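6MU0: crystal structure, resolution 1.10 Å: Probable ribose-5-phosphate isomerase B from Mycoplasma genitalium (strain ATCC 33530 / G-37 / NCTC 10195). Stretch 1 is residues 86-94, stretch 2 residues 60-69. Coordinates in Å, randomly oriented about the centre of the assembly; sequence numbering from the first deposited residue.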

# COMPACT_ATOMS: atom_id res chain seq x y z
N ALA A 86 -8.47 6.91 -2.91
CA ALA A 86 -8.50 7.60 -1.62
C ALA A 86 -7.09 7.87 -1.11
O ALA A 86 -6.77 9.00 -0.73
CB ALA A 86 -9.29 6.76 -0.62
N ALA A 87 -6.23 6.85 -1.11
CA ALA A 87 -4.88 7.04 -0.57
C ALA A 87 -4.13 8.12 -1.34
O ALA A 87 -3.38 8.90 -0.75
CB ALA A 87 -4.12 5.73 -0.58
N ASN A 88 -4.30 8.17 -2.66
CA ASN A 88 -3.61 9.18 -3.46
C ASN A 88 -4.09 10.60 -3.19
O ASN A 88 -3.40 11.55 -3.55
CB ASN A 88 -3.69 8.84 -4.95
CG ASN A 88 -2.63 7.85 -5.38
OD1 ASN A 88 -1.44 8.04 -5.09
ND2 ASN A 88 -3.04 6.78 -6.06
N LYS A 89 -5.25 10.78 -2.54
CA LYS A 89 -5.65 12.12 -2.15
C LYS A 89 -4.77 12.69 -1.04
O LYS A 89 -4.76 13.90 -0.83
CB LYS A 89 -7.11 12.15 -1.68
CG LYS A 89 -8.13 11.76 -2.73
CD LYS A 89 -8.05 12.69 -3.93
CE LYS A 89 -9.04 12.30 -5.01
NZ LYS A 89 -8.91 13.24 -6.17
N VAL A 90 -4.03 11.84 -0.33
CA VAL A 90 -3.30 12.24 0.87
C VAL A 90 -1.94 12.79 0.48
O VAL A 90 -1.22 12.20 -0.35
CB VAL A 90 -3.19 11.05 1.84
CG1 VAL A 90 -2.42 11.44 3.08
CG2 VAL A 90 -4.59 10.55 2.20
N LYS A 91 -1.57 13.93 1.07
CA LYS A 91 -0.30 14.57 0.77
C LYS A 91 0.87 13.65 1.06
O LYS A 91 0.95 13.03 2.13
CB LYS A 91 -0.16 15.84 1.62
CG LYS A 91 -1.15 16.93 1.27
CD LYS A 91 -0.87 17.52 -0.10
CE LYS A 91 -1.90 18.58 -0.47
NZ LYS A 91 -3.26 17.98 -0.62
N GLY A 92 1.79 13.56 0.10
CA GLY A 92 2.97 12.75 0.25
C GLY A 92 2.78 11.28 -0.05
O GLY A 92 3.77 10.54 -0.05
N VAL A 93 1.57 10.85 -0.31
CA VAL A 93 1.31 9.44 -0.59
C VAL A 93 1.37 9.20 -2.09
O VAL A 93 0.87 9.99 -2.90
CB VAL A 93 -0.04 9.01 0.01
CG1 VAL A 93 -0.44 7.62 -0.47
CG2 VAL A 93 0.05 9.05 1.53
N LEU A 94 2.00 8.09 -2.47
CA LEU A 94 2.06 7.61 -3.84
C LEU A 94 1.56 6.17 -3.79
O LEU A 94 2.27 5.27 -3.34
CB LEU A 94 3.48 7.71 -4.38
CG LEU A 94 4.04 9.13 -4.49
CD1 LEU A 94 5.53 9.05 -4.77
CD2 LEU A 94 3.31 9.94 -5.56
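Stretch 2, residues 60-69: VADKVKKNSD

Stretch 2 lies on stretch 1 as a helix packed against the end of another helix and the turn that follows it, a small, mostly apolar contact that buries 352 Å² in all and has no direct hydrogen bond across it, only a bridging water. Stretch 2 continues a helix that begins earlier in the chain, with Val64 N to Val60 O at 3.0 Å and Lys65 N to Ala61 O at 2.9 Å; its last residues, Asn67 to Asp69, are loop. Stretch 1 enters as helix through Ala86 and Ala87, and Val90 to Val93 form a type II beta turn, closed by Val93 N to Val90 O at 3.1 Å. The two chains advance in the same general direction: Ala87 pairs with Ala61 (CA to CA 5.3 Å) and, further along both, Gly92 pairs with Lys65 (CA to CA 5.4 Å).

Ala61 is the hub. Its CA-to-CB bond points toward stretch 1, and its methyl meets three side chains: Val90 CG2 lies 3.5 Å from Ala61 CB, Ala87 CB 4.1 Å from Ala61 CB, and Val93 CG2 4.1 Å from Ala61 CB. Ala87 CA lies 3.9 Å from Ala61 CB, and the backbones are close here, as the 5.3 Å between Ala87 CA and Ala61 CA indicates. Val93, its chi1 in the t rotamer, also sets CG2 3.6 Å from Ala61 O and 4.3 Å from Val64 CG1, so one methyl touches both the backbone and the side chains of the helix.

Val90, likewise t, points toward stretch 2 and uses both methyls. Val90 CG2 makes the closer approach to Ala61, and Val90 CG1 lies 3.7 Å from Lys65 CD and 3.7 Å from Asp62 OD1. Asp62 starts away from stretch 1, but its carboxylate comes nearer. Lys65 is extended, all four chi angles t, and its aliphatic chain runs along the turn: Lys65 CG is 3.3 Å from Lys91 O, and Lys65 CE is 4.1 Å from Lys91 CB.

Polar linkage comes through water 1, which donates to Lys65 O at 3.0 Å and to Lys91 O at 2.9 Å, joining two carbonyls that cannot bond to each other. At the far end, Ser68 points toward the turn and places CB 3.5 Å from Gly92 O. Gly92 has phi/psi of 83/-6°, where a CB would jam against the preceding carbonyl oxygen; it would also stand just 3.5 Å from Ser68 CB.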

# COMPACT_ATOMS: atom_id res chain seq x y z
N VAL A 60 -4.58 4.38 6.94
CA VAL A 60 -3.24 4.00 6.50
C VAL A 60 -2.51 5.19 5.90
O VAL A 60 -1.36 5.47 6.23
CB VAL A 60 -3.33 2.83 5.50
CG1 VAL A 60 -2.01 2.66 4.76
CG2 VAL A 60 -3.70 1.55 6.21
N ALA A 61 -3.16 5.88 4.96
CA ALA A 61 -2.48 6.93 4.21
C ALA A 61 -2.09 8.09 5.11
O ALA A 61 -1.01 8.68 4.93
CB ALA A 61 -3.35 7.39 3.05
N ASP A 62 -2.93 8.44 6.08
CA ASP A 62 -2.56 9.51 7.01
C ASP A 62 -1.35 9.14 7.85
O ASP A 62 -0.56 10.02 8.21
CB ASP A 62 -3.75 9.90 7.89
CG ASP A 62 -4.75 10.80 7.18
OD1 ASP A 62 -4.37 11.51 6.22
OD2 ASP A 62 -5.93 10.82 7.61
N LYS A 63 -1.17 7.85 8.17
CA LYS A 63 0.05 7.43 8.86
C LYS A 63 1.26 7.55 7.94
O LYS A 63 2.31 8.08 8.34
CB LYS A 63 -0.08 6.00 9.39
CG LYS A 63 -0.99 5.85 10.58
CD LYS A 63 -0.39 6.48 11.82
CE LYS A 63 -1.23 6.18 13.05
NZ LYS A 63 -0.64 6.78 14.27
N VAL A 64 1.15 7.04 6.71
CA VAL A 64 2.27 7.12 5.78
C VAL A 64 2.68 8.57 5.54
O VAL A 64 3.87 8.89 5.47
CB VAL A 64 1.93 6.36 4.47
CG1 VAL A 64 3.01 6.58 3.42
CG2 VAL A 64 1.77 4.89 4.78
N LYS A 65 1.69 9.47 5.46
CA LYS A 65 1.95 10.90 5.26
C LYS A 65 2.93 11.47 6.29
O LYS A 65 3.69 12.39 5.98
CB LYS A 65 0.62 11.66 5.31
CG LYS A 65 0.71 13.18 5.43
CD LYS A 65 -0.70 13.77 5.43
CE LYS A 65 -0.69 15.28 5.60
NZ LYS A 65 -2.09 15.82 5.57
N LYS A 66 2.91 10.95 7.53
CA LYS A 66 3.79 11.44 8.59
C LYS A 66 5.24 11.02 8.41
O LYS A 66 6.14 11.65 8.98
CB LYS A 66 3.28 10.93 9.94
CG LYS A 66 1.88 11.39 10.29
CD LYS A 66 1.27 10.55 11.40
CE LYS A 66 2.11 10.59 12.67
NZ LYS A 66 1.52 9.72 13.73
N ASN A 67 5.49 9.95 7.66
CA ASN A 67 6.84 9.45 7.42
C ASN A 67 6.92 8.93 5.99
O ASN A 67 7.23 7.77 5.75
CB ASN A 67 7.21 8.38 8.44
CG ASN A 67 7.57 8.95 9.79
OD1 ASN A 67 8.65 9.52 9.96
ND2 ASN A 67 6.67 8.82 10.75
N SER A 68 6.67 9.82 5.03
CA SER A 68 6.39 9.38 3.67
C SER A 68 7.62 8.82 2.96
O SER A 68 7.46 8.13 1.95
CB SER A 68 5.79 10.53 2.86
OG SER A 68 6.71 11.60 2.74
N ASP A 69 8.81 9.10 3.48
CA ASP A 69 10.06 8.63 2.92
C ASP A 69 10.51 7.29 3.49
O ASP A 69 11.49 6.72 2.99
CB ASP A 69 11.17 9.67 3.14
CG ASP A 69 11.41 9.98 4.62
OD1 ASP A 69 10.50 9.76 5.45
OD2 ASP A 69 12.52 10.44 4.94
O HOH W 1 3.37 13.99 3.50